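Local atomic coordinates of putative O-GlcNAcase nagJ (Clostridium perfringens, PDB entry 6PV5), a protein that probably acts as a family 84 glycoside hydrolase with hexosaminidase activity, removing N-acetylhexosamine residues from glycans. Residues 488-493 and 605-610; 484-489 and 556-561. All blocks are in the same frame, centred on the assembly; numbering follows the deposited sequence. Where two conformers were deposited one is given.

How the contacts relate
Contacts 1 and 2 share Asn488 and His489, next to helix 480-487, and their centres lie about 8 Å apart. In contact 2 this helix packs on helix 548-579; in contact 1 the chain that follows meets the loop between helices 583-601 and 612-619. The two also touch directly: Ile607 CD1 of contact 1 packs 3.3 Å from Phe486 CE1 of contact 2, and Lys560 NZ probably bonds to Ala605 O at 2.9 Å. Both join the chain leaving the catalytic barrel to the C-terminal helical region, away from Asp305, the predicted proton donor.

Contact 1 (488-493 and 605-610); sequences NHSTRL and ATIANN
His489 and Ala608 bring the two loops together, their CA atoms 4.8 Å apart, while the touching parts run 65° from one another. A single direct hydrogen bond joins the backbones: Ala608 N donates to His489 O at 3.0 Å, with N-H...O and C=O...N angles both near 151° and the donor tilted slightly from the carbonyl plane. Ala608 has a positive phi, in the left-handed helical region, where the chain turns toward Asn609. Its methyl approaches the imidazole, with Ala608 CB 3.9 Å from His489 ND1, whereas the other ring nitrogen, NE2, hydrogen-bonds to Glu530 on helix 521-544. Both segments are loops, one entering and one within the helical part that follows the (beta/alpha)8 barrel in family 84 enzymes. With CG1 anti to its backbone N (chi1 -175°), Ile607 points that branch at the other loop, and its CD1 lies 3.9 Å from Ser490 CB. Beside this apolar touch, water 1 donates to Ser490 OG at 2.6 Å and to Thr606 O at 2.9 Å; Ser490 OG also hydrogen-bonds to Met415 O. Farther along, Arg492 and Asn610 cross at about a right angle: Asn610 ND2 lies 4.0 Å from Arg492 CG, while Arg492 NH1 hydrogen-bonds to Pro380 O. Water 3 bridges Asn610 ND2 to Leu493 O.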
ATOM      1  N   ASN A 488      -4.409  14.474  -8.667  1.00 24.03           N
ATOM      2  CA  ASN A 488      -5.517  15.146  -7.994  1.00 25.79           C
ATOM      3  C   ASN A 488      -6.864  14.814  -8.633  1.00 25.99           C
ATOM      4  O   ASN A 488      -7.890  14.787  -7.941  1.00 26.29           O
ATOM      5  CB  ASN A 488      -5.242  16.651  -7.866  1.00 26.08           C
ATOM      6  CG  ASN A 488      -6.340  17.469  -7.213  1.00 27.43           C
ATOM      7  OD1 ASN A 488      -6.890  17.102  -6.177  1.00 24.62           O
ATOM      8  ND2 ASN A 488      -6.658  18.603  -7.817  1.00 26.55           N
ATOM      9  N   HIS A 489      -6.869  14.519  -9.941  1.00 25.75           N
ATOM     10  CA  HIS A 489      -8.134  14.276 -10.621  1.00 23.65           C
ATOM     11  C   HIS A 489      -8.423  12.784 -10.745  1.00 25.44           C
ATOM     12  O   HIS A 489      -9.298  12.392 -11.505  1.00 23.23           O
ATOM     13  CB  HIS A 489      -8.134  14.930 -12.009  1.00 25.29           C
ATOM     14  CG  HIS A 489      -8.105  16.419 -11.981  1.00 24.18           C
ATOM     15  ND1 HIS A 489      -9.244  17.166 -12.113  1.00 24.30           N
ATOM     16  CD2 HIS A 489      -7.087  17.294 -11.810  1.00 23.87           C
ATOM     17  CE1 HIS A 489      -8.938  18.453 -12.053  1.00 23.15           C
ATOM     18  NE2 HIS A 489      -7.625  18.556 -11.858  1.00 24.49           N
ATOM     19  N   SER A 490      -7.701  11.947  -9.995  1.00 26.84           N
ATOM     20  CA  SER A 490      -7.787  10.507 -10.210  1.00 27.43           C
ATOM     21  C   SER A 490      -7.645   9.736  -8.891  1.00 28.27           C
ATOM     22  O   SER A 490      -6.798   8.835  -8.796  1.00 26.68           O
ATOM     23  CB  SER A 490      -6.671  10.084 -11.150  1.00 25.50           C
ATOM     24  OG  SER A 490      -7.027   8.881 -11.816  1.00 26.16           O
ATOM     25  N   THR A 491      -8.392  10.142  -7.855  1.00 25.65           N
ATOM     26  CA  THR A 491      -8.169   9.558  -6.534  1.00 26.99           C
ATOM     27  C   THR A 491      -9.367   8.704  -6.150  1.00 25.86           C
ATOM     28  O   THR A 491      -9.208   7.700  -5.483  1.00 28.96           O
ATOM     29  CB  THR A 491      -7.792  10.582  -5.451  1.00 26.30           C
ATOM     30  OG1 THR A 491      -8.847  11.540  -5.313  1.00 28.09           O
ATOM     31  CG2 THR A 491      -6.503  11.319  -5.747  1.00 27.90           C
ATOM     32  N   ARG A 492     -10.548   9.081  -6.625  1.00 23.64           N
ATOM     33  CA  ARG A 492     -11.776   8.480  -6.140  1.00 26.01           C
ATOM     34  C   ARG A 492     -12.267   7.411  -7.116  1.00 27.53           C
ATOM     35  O   ARG A 492     -12.528   7.712  -8.277  1.00 27.05           O
ATOM     36  CB  ARG A 492     -12.819   9.587  -5.926  1.00 26.77           C
ATOM     37  CG  ARG A 492     -14.202   9.113  -5.502  1.00 28.23           C
ATOM     38  CD  ARG A 492     -14.243   8.671  -4.040  1.00 28.59           C
ATOM     39  NE  ARG A 492     -15.577   8.213  -3.655  1.00 27.61           N
ATOM     40  CZ  ARG A 492     -15.938   7.789  -2.442  1.00 28.20           C
ATOM     41  NH1 ARG A 492     -15.067   7.753  -1.446  1.00 27.44           N
ATOM     42  NH2 ARG A 492     -17.182   7.419  -2.228  1.00 25.75           N
ATOM     43  N   LEU A 493     -12.430   6.176  -6.619  1.00 24.87           N
ATOM     44  CA  LEU A 493     -13.102   5.115  -7.346  1.00 26.73           C
ATOM     45  C   LEU A 493     -14.413   4.810  -6.619  1.00 29.54           C
ATOM     46  O   LEU A 493     -15.261   5.688  -6.500  1.00 30.21           O
ATOM     47  CB  LEU A 493     -12.166   3.903  -7.440  1.00 30.21           C
ATOM     48  CG  LEU A 493     -11.266   3.777  -8.680  1.00 35.17           C
ATOM     49  CD1 LEU A 493     -10.550   5.065  -8.991  1.00 33.25           C
ATOM     50  CD2 LEU A 493     -10.224   2.695  -8.444  1.00 39.16           C
ATOM     51  N   ALA A 605     -10.110   5.837 -21.413  1.00 34.03           N
ATOM     52  CA  ALA A 605      -9.568   6.172 -20.107  1.00 34.08           C
ATOM     53  C   ALA A 605     -10.509   7.123 -19.367  1.00 33.45           C
ATOM     54  O   ALA A 605     -11.134   7.968 -19.993  1.00 31.95           O
ATOM     55  CB  ALA A 605      -8.196   6.754 -20.322  1.00 30.50           C
ATOM     56  N   THR A 606     -10.653   6.923 -18.043  1.00 29.49           N
ATOM     57  CA  THR A 606     -11.519   7.712 -17.186  1.00 29.07           C
ATOM     58  C   THR A 606     -10.665   8.552 -16.242  1.00 28.79           C
ATOM     59  O   THR A 606      -9.829   8.029 -15.517  1.00 26.28           O
ATOM     60  CB  THR A 606     -12.504   6.807 -16.433  1.00 32.05           C
ATOM     61  OG1 THR A 606     -13.224   6.059 -17.411  1.00 33.37           O
ATOM     62  CG2 THR A 606     -13.508   7.544 -15.578  1.00 28.34           C
ATOM     63  N   ILE A 607     -10.851   9.875 -16.278  1.00 27.59           N
ATOM     64  CA  ILE A 607     -10.103  10.766 -15.406  1.00 25.96           C
ATOM     65  C   ILE A 607     -10.898  12.065 -15.271  1.00 29.87           C
ATOM     66  O   ILE A 607     -11.514  12.483 -16.247  1.00 26.87           O
ATOM     67  CB  ILE A 607      -8.662  11.011 -15.893  1.00 25.92           C
ATOM     68  CG1 ILE A 607      -7.916  11.852 -14.851  1.00 26.76           C
ATOM     69  CG2 ILE A 607      -8.639  11.692 -17.255  1.00 25.33           C
ATOM     70  CD1 ILE A 607      -6.465  11.559 -14.720  1.00 26.53           C
ATOM     71  N   ALA A 608     -10.904  12.679 -14.070  1.00 25.97           N
ATOM     72  CA  ALA A 608     -11.563  13.965 -13.923  1.00 25.36           C
ATOM     73  C   ALA A 608     -13.057  13.836 -14.216  1.00 27.72           C
ATOM     74  O   ALA A 608     -13.699  14.832 -14.570  1.00 29.42           O
ATOM     75  CB  ALA A 608     -10.914  14.993 -14.848  1.00 24.31           C
ATOM     76  N   ASN A 609     -13.623  12.639 -13.976  1.00 26.19           N
ATOM     77  CA  ASN A 609     -14.942  12.241 -14.456  1.00 25.17           C
ATOM     78  C   ASN A 609     -16.046  12.622 -13.462  1.00 27.84           C
ATOM     79  O   ASN A 609     -17.209  12.608 -13.836  1.00 26.10           O
ATOM     80  CB  ASN A 609     -15.030  10.727 -14.712  1.00 24.32           C
ATOM     81  CG  ASN A 609     -14.621   9.936 -13.487  1.00 26.15           C
ATOM     82  OD1 ASN A 609     -13.510  10.104 -12.981  1.00 26.76           O
ATOM     83  ND2 ASN A 609     -15.516   9.119 -12.964  1.00 27.43           N
ATOM     84  N   ASN A 610     -15.693  12.970 -12.215  1.00 27.76           N
ATOM     85  CA  ASN A 610     -16.669  13.327 -11.188  1.00 28.67           C
ATOM     86  C   ASN A 610     -16.845  14.850 -11.053  1.00 27.44           C
ATOM     87  O   ASN A 610     -17.864  15.294 -10.535  1.00 26.46           O
ATOM     88  CB  ASN A 610     -16.292  12.803  -9.784  1.00 28.14           C
ATOM     89  CG  ASN A 610     -16.200  11.291  -9.697  1.00 33.20           C
ATOM     90  OD1 ASN A 610     -17.015  10.584 -10.276  1.00 37.44           O
ATOM     91  ND2 ASN A 610     -15.223  10.780  -8.967  1.00 31.33           N
TER
HETATM   92  O   HOH W   1      -7.393   7.638 -14.050  1.00 24.41           O
HETATM   93  O   HOH W   2     -15.238   7.385 -10.416  1.00 38.84           O
HETATM   94  O   HOH W   3     -16.260   7.914  -8.123  1.00 42.54           O

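Contact 2 (484-489 and 556-561); sequences KIFANH and SHLSKF
Phe486 and Phe561 form a T-shaped pair, the edge of the Phe486 ring directed at the face of Phe561, with centroids 5.2 Å apart and planes at 80°. CD1 of Phe486 stands 3.8 Å above the Phe561 plane, over the ring centre. Phe561 in turn offers an edge of its own to the face of His489 in an offset edge-to-face pair, with Phe561 CE1 3.5 Å from His489 CD2 and planes at 71°. The three rings make one aromatic cluster, in which Phe561 is the middle member, using its face for one partner and its edge for the other. Phe486 reaches across because its CG is anti to the backbone N (chi1 171°), swinging the ring toward helix 548-579. The backbone of 484-489 also touches the Phe561 ring, whose CZ lies 3.5 Å from Ile485 O and 3.6 Å from Phe486 CA.

Aliphatic groups of helix 548-579 add to the packing around Phe486. One face of its ring receives a CH-pi contact from Leu558, whose CD2 sits 3.7 Å from the centroid and close to the ring normal. At the rim, His557 CB comes within 3.7 Å of Phe486 CZ; the imidazole beyond turns away and bonds through NE2 to Asp413 O.

The contact joins helix 480-487 and the residues just after it to helix 548-579 of the region resembling the hyaluronidase post-catalytic domain. Helix 521-544 adds Met534 and Val537 against Phe561 and Leu541 against Leu558, while on the other helix Lys484 and Ala487 pack on helix 464-476.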
ATOM      1  N   LYS A 484       1.197  15.503  -9.180  1.00 25.27           N
ATOM      2  CA  LYS A 484       0.113  15.717  -8.234  1.00 25.08           C
ATOM      3  C   LYS A 484      -1.059  16.423  -8.917  1.00 24.66           C
ATOM      4  O   LYS A 484      -2.207  16.050  -8.686  1.00 25.81           O
ATOM      5  CB  LYS A 484       0.590  16.495  -7.001  1.00 27.62           C
ATOM      6  CG  LYS A 484      -0.499  16.666  -5.941  1.00 30.13           C
ATOM      7  CD  LYS A 484      -0.054  17.425  -4.725  1.00 32.22           C
ATOM      8  CE  LYS A 484      -1.165  17.596  -3.702  1.00 35.57           C
ATOM      9  NZ  LYS A 484      -0.625  18.207  -2.464  1.00 34.04           N
ATOM     10  N   ILE A 485      -0.761  17.421  -9.766  0.64 24.66           N
ATOM     11  CA  ILE A 485      -1.786  18.096 -10.554  0.64 23.14           C
ATOM     12  C   ILE A 485      -2.623  17.070 -11.320  0.64 22.48           C
ATOM     13  O   ILE A 485      -3.847  17.189 -11.375  0.64 23.20           O
ATOM     14  CB  ILE A 485      -1.184  19.185 -11.471  0.64 22.89           C
ATOM     15  CG1 ILE A 485      -0.613  20.358 -10.657  0.64 22.91           C
ATOM     16  CG2 ILE A 485      -2.225  19.649 -12.480  0.64 22.25           C
ATOM     17  CD1 ILE A 485       0.332  21.279 -11.433  0.64 20.43           C
ATOM     18  N   PHE A 486      -1.970  16.043 -11.883  1.00 23.46           N
ATOM     19  CA  PHE A 486      -2.669  14.979 -12.599  1.00 24.17           C
ATOM     20  C   PHE A 486      -3.398  14.058 -11.614  1.00 22.80           C
ATOM     21  O   PHE A 486      -4.591  13.768 -11.769  1.00 22.28           O
ATOM     22  CB  PHE A 486      -1.627  14.217 -13.436  1.00 26.10           C
ATOM     23  CG  PHE A 486      -2.107  12.950 -14.097  1.00 26.36           C
ATOM     24  CD1 PHE A 486      -2.924  13.003 -15.219  1.00 27.34           C
ATOM     25  CD2 PHE A 486      -1.711  11.706 -13.619  1.00 26.33           C
ATOM     26  CE1 PHE A 486      -3.350  11.834 -15.844  1.00 28.54           C
ATOM     27  CE2 PHE A 486      -2.143  10.537 -14.232  1.00 27.45           C
ATOM     28  CZ  PHE A 486      -2.958  10.601 -15.352  1.00 29.53           C
ATOM     29  N   ALA A 487      -2.664  13.582 -10.598  1.00 22.02           N
ATOM     30  CA  ALA A 487      -3.199  12.596  -9.661  1.00 23.82           C
ATOM     31  C   ALA A 487      -4.393  13.158  -8.880  1.00 24.31           C
ATOM     32  O   ALA A 487      -5.299  12.416  -8.508  1.00 23.69           O
ATOM     33  CB  ALA A 487      -2.104  12.135  -8.728  1.00 21.52           C
ATOM     34  N   ASN A 488      -4.409  14.474  -8.667  1.00 24.03           N
ATOM     35  CA  ASN A 488      -5.517  15.146  -7.994  1.00 25.79           C
ATOM     36  C   ASN A 488      -6.864  14.814  -8.633  1.00 25.99           C
ATOM     37  O   ASN A 488      -7.890  14.787  -7.941  1.00 26.29           O
ATOM     38  CB  ASN A 488      -5.242  16.651  -7.866  1.00 26.08           C
ATOM     39  CG  ASN A 488      -6.340  17.469  -7.213  1.00 27.43           C
ATOM     40  OD1 ASN A 488      -6.890  17.102  -6.177  1.00 24.62           O
ATOM     41  ND2 ASN A 488      -6.658  18.603  -7.817  1.00 26.55           N
ATOM     42  N   HIS A 489      -6.869  14.519  -9.941  1.00 25.75           N
ATOM     43  CA  HIS A 489      -8.134  14.276 -10.621  1.00 23.65           C
ATOM     44  C   HIS A 489      -8.423  12.784 -10.745  1.00 25.44           C
ATOM     45  O   HIS A 489      -9.298  12.392 -11.505  1.00 23.23           O
ATOM     46  CB  HIS A 489      -8.134  14.930 -12.009  1.00 25.29           C
ATOM     47  CG  HIS A 489      -8.105  16.419 -11.981  1.00 24.18           C
ATOM     48  ND1 HIS A 489      -9.244  17.166 -12.113  1.00 24.30           N
ATOM     49  CD2 HIS A 489      -7.087  17.294 -11.810  1.00 23.87           C
ATOM     50  CE1 HIS A 489      -8.938  18.453 -12.053  1.00 23.15           C
ATOM     51  NE2 HIS A 489      -7.625  18.556 -11.858  1.00 24.49           N
ATOM     52  N   SER A 556      -2.707   7.063 -22.008  1.00 29.04           N
ATOM     53  CA  SER A 556      -4.044   7.426 -22.475  1.00 31.80           C
ATOM     54  C   SER A 556      -4.737   8.411 -21.528  1.00 32.80           C
ATOM     55  O   SER A 556      -5.459   9.315 -21.983  1.00 30.74           O
ATOM     56  CB  SER A 556      -4.908   6.228 -22.688  1.00 33.52           C
ATOM     57  OG  SER A 556      -4.342   5.418 -23.687  1.00 44.73           O
ATOM     58  N   HIS A 557      -4.526   8.219 -20.215  1.00 28.60           N
ATOM     59  CA  HIS A 557      -5.093   9.105 -19.201  1.00 26.50           C
ATOM     60  C   HIS A 557      -4.544  10.520 -19.361  1.00 25.17           C
ATOM     61  O   HIS A 557      -5.302  11.476 -19.276  1.00 24.81           O
ATOM     62  CB  HIS A 557      -4.865   8.532 -17.795  1.00 25.24           C
ATOM     63  CG  HIS A 557      -5.617   7.249 -17.618  1.00 24.93           C
ATOM     64  ND1 HIS A 557      -5.144   6.040 -18.102  1.00 26.82           N
ATOM     65  CD2 HIS A 557      -6.824   6.987 -17.084  1.00 24.33           C
ATOM     66  CE1 HIS A 557      -6.022   5.086 -17.864  1.00 23.76           C
ATOM     67  NE2 HIS A 557      -7.055   5.639 -17.207  1.00 25.96           N
ATOM     68  N   LEU A 558      -3.233  10.630 -19.579  1.00 21.88           N
ATOM     69  CA  LEU A 558      -2.577  11.918 -19.716  1.00 26.69           C
ATOM     70  C   LEU A 558      -3.086  12.657 -20.959  1.00 27.53           C
ATOM     71  O   LEU A 558      -3.252  13.868 -20.923  1.00 29.00           O
ATOM     72  CB  LEU A 558      -1.068  11.693 -19.825  1.00 27.07           C
ATOM     73  CG  LEU A 558      -0.343  11.308 -18.535  1.00 29.74           C
ATOM     74  CD1 LEU A 558       1.050  10.813 -18.872  1.00 35.33           C
ATOM     75  CD2 LEU A 558      -0.226  12.492 -17.583  1.00 31.61           C
ATOM     76  N   SER A 559      -3.297  11.931 -22.066  1.00 27.71           N
ATOM     77  CA  SER A 559      -3.773  12.521 -23.308  1.00 28.14           C
ATOM     78  C   SER A 559      -5.181  13.060 -23.115  1.00 27.18           C
ATOM     79  O   SER A 559      -5.482  14.153 -23.584  1.00 25.73           O
ATOM     80  CB  SER A 559      -3.732  11.507 -24.449  1.00 28.61           C
ATOM     81  OG  SER A 559      -2.415  10.997 -24.571  1.00 37.36           O
ATOM     82  N   LYS A 560      -6.034  12.262 -22.456  1.00 24.29           N
ATOM     83  CA  LYS A 560      -7.394  12.676 -22.167  1.00 25.56           C
ATOM     84  C   LYS A 560      -7.372  13.903 -21.254  1.00 26.39           C
ATOM     85  O   LYS A 560      -8.189  14.812 -21.426  1.00 26.19           O
ATOM     86  CB  LYS A 560      -8.220  11.543 -21.551  1.00 27.17           C
ATOM     87  CG  LYS A 560      -9.697  11.875 -21.408  1.00 28.41           C
ATOM     88  CD  LYS A 560     -10.593  10.691 -21.399  1.00 24.77           C
ATOM     89  CE  LYS A 560     -12.048  11.081 -21.320  1.00 27.53           C
ATOM     90  NZ  LYS A 560     -12.900   9.857 -21.378  1.00 27.79           N
ATOM     91  N   PHE A 561      -6.409  13.940 -20.327  1.00 25.63           N
ATOM     92  CA  PHE A 561      -6.321  15.012 -19.337  1.00 28.78           C
ATOM     93  C   PHE A 561      -6.046  16.346 -20.031  1.00 28.84           C
ATOM     94  O   PHE A 561      -6.599  17.363 -19.649  1.00 28.95           O
ATOM     95  CB  PHE A 561      -5.163  14.743 -18.378  1.00 26.06           C
ATOM     96  CG  PHE A 561      -5.086  15.560 -17.112  1.00 25.80           C
ATOM     97  CD1 PHE A 561      -6.026  15.410 -16.097  1.00 26.84           C
ATOM     98  CD2 PHE A 561      -4.011  16.410 -16.885  1.00 24.62           C
ATOM     99  CE1 PHE A 561      -5.912  16.120 -14.901  1.00 28.61           C
ATOM    100  CE2 PHE A 561      -3.894  17.112 -15.687  1.00 27.26           C
ATOM    101  CZ  PHE A 561      -4.835  16.964 -14.689  1.00 24.42           C
TER